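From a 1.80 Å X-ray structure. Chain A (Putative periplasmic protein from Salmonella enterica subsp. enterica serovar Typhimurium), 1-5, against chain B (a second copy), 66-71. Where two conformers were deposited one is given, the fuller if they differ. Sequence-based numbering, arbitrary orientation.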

# COMPACT_ATOMS: atom_id res chain seq x y z
N GLN A 1 -9.53 -9.04 16.10
CA GLN A 1 -8.07 -9.23 16.25
C GLN A 1 -7.44 -7.85 16.43
O GLN A 1 -7.71 -6.91 15.67
CB GLN A 1 -7.52 -9.99 15.04
CG GLN A 1 -7.88 -11.51 15.05
CD GLN A 1 -8.41 -12.07 13.72
OE1 GLN A 1 -9.06 -11.38 12.93
NE2 GLN A 1 -8.16 -13.37 13.50
N GLU A 2 -6.60 -7.70 17.46
CA GLU A 2 -5.86 -6.43 17.58
C GLU A 2 -4.66 -6.50 16.63
O GLU A 2 -3.99 -7.54 16.58
CB GLU A 2 -5.38 -6.16 19.01
CG GLU A 2 -4.77 -4.77 19.17
CD GLU A 2 -4.37 -4.41 20.59
OE1 GLU A 2 -3.33 -3.75 20.74
OE2 GLU A 2 -5.09 -4.78 21.54
N ALA A 3 -4.39 -5.42 15.89
CA ALA A 3 -3.23 -5.35 15.00
C ALA A 3 -1.94 -5.30 15.79
O ALA A 3 -1.95 -5.22 17.03
CB ALA A 3 -3.33 -4.15 14.07
N LEU A 4 -0.81 -5.33 15.08
CA LEU A 4 0.50 -5.34 15.72
C LEU A 4 1.02 -3.96 16.12
O LEU A 4 2.19 -3.83 16.50
CB LEU A 4 1.53 -6.02 14.82
CG LEU A 4 1.17 -7.45 14.43
CD1 LEU A 4 2.24 -8.02 13.46
CD2 LEU A 4 0.94 -8.38 15.63
N THR A 5 0.15 -2.95 16.03
CA THR A 5 0.58 -1.55 16.14
C THR A 5 1.47 -1.25 17.36
O THR A 5 2.45 -0.52 17.23
CB THR A 5 -0.67 -0.62 16.13
OG1 THR A 5 -1.61 -1.14 15.16
CG2 THR A 5 -0.29 0.82 15.74
N GLY B 66 -7.23 -11.80 5.57
CA GLY B 66 -8.50 -12.30 6.12
C GLY B 66 -8.78 -11.86 7.55
O GLY B 66 -9.84 -12.18 8.11
N LEU B 67 -7.83 -11.16 8.16
CA LEU B 67 -8.01 -10.66 9.53
C LEU B 67 -9.10 -9.59 9.58
O LEU B 67 -9.35 -8.88 8.59
CB LEU B 67 -6.70 -10.09 10.09
CG LEU B 67 -5.51 -11.06 10.30
CD1 LEU B 67 -4.25 -10.32 10.74
CD2 LEU B 67 -5.85 -12.15 11.30
N LYS B 68 -9.75 -9.46 10.73
CA LYS B 68 -10.64 -8.32 10.96
C LYS B 68 -9.98 -7.41 11.98
O LYS B 68 -9.76 -7.82 13.12
CB LYS B 68 -12.02 -8.77 11.47
CG LYS B 68 -12.70 -9.81 10.56
CD LYS B 68 -12.96 -9.27 9.14
CE LYS B 68 -13.11 -10.44 8.16
NZ LYS B 68 -14.11 -10.16 7.09
N TYR B 69 -9.67 -6.19 11.55
CA TYR B 69 -9.08 -5.19 12.43
C TYR B 69 -10.11 -4.11 12.78
O TYR B 69 -10.86 -3.66 11.93
CB TYR B 69 -7.88 -4.51 11.74
CG TYR B 69 -6.58 -5.30 11.73
CD1 TYR B 69 -5.47 -4.82 10.99
CD2 TYR B 69 -6.42 -6.47 12.49
CE1 TYR B 69 -4.25 -5.51 10.99
CE2 TYR B 69 -5.19 -7.17 12.49
CZ TYR B 69 -4.12 -6.67 11.74
OH TYR B 69 -2.90 -7.35 11.76
N ASN B 70 -10.09 -3.69 14.04
CA ASN B 70 -11.06 -2.71 14.56
C ASN B 70 -10.33 -1.57 15.28
O ASN B 70 -9.18 -1.71 15.68
CB ASN B 70 -12.02 -3.42 15.52
CG ASN B 70 -12.77 -4.57 14.85
OD1 ASN B 70 -13.68 -4.32 14.04
ND2 ASN B 70 -12.40 -5.82 15.17
N GLY B 71 -11.00 -0.43 15.40
CA GLY B 71 -10.42 0.70 16.10
C GLY B 71 -11.49 1.64 16.61
O GLY B 71 -12.68 1.39 16.45
O HOH W 1 -8.41 -4.55 15.92
O HOH W 2 -10.53 -6.57 17.85
O HOH W 3 -10.56 -13.26 10.64

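A chain terminus can dock on a neighbouring loop by satisfying that loop's backbone, and this contact between two copies of one protein is a compact example. Gln1(A) grips Lys68(B) at both backbone polar groups. The amide N of Lys68(B) donates to OE1 of Gln1(A) at 3.0 Å, with a nearly straight N-H...O angle of 170°, while N of Gln1(A) donates to O of Lys68(B) at 3.2 Å. Glutamine suits the position: its CA-to-CB bond points toward chain B, chi1 lies in the m well, and its two methylenes give the reach to bring OE1 within bonding distance of the amide. The side chain of Lys68(B) takes no part in either bond, and its end leads away.

Water extends the pattern. Water 1 donates to O of Gln1(A) at 2.5 Å and accepts from N of Asn70(B) at 2.7 Å, bridging two backbone groups too far apart to bond directly.

Packing completes the 294 Å² interface. CB of Ala3(A) lies over one face of the Tyr69(B) ring, 3.6 Å from its centroid and 17° off the normal, a CH-pi contact for which a small methyl is well suited. Both residues are buried. At the other end, CD2 of Leu67(B) approaches NE2 of Gln1(A) to 3.4 Å, packing against the amide group.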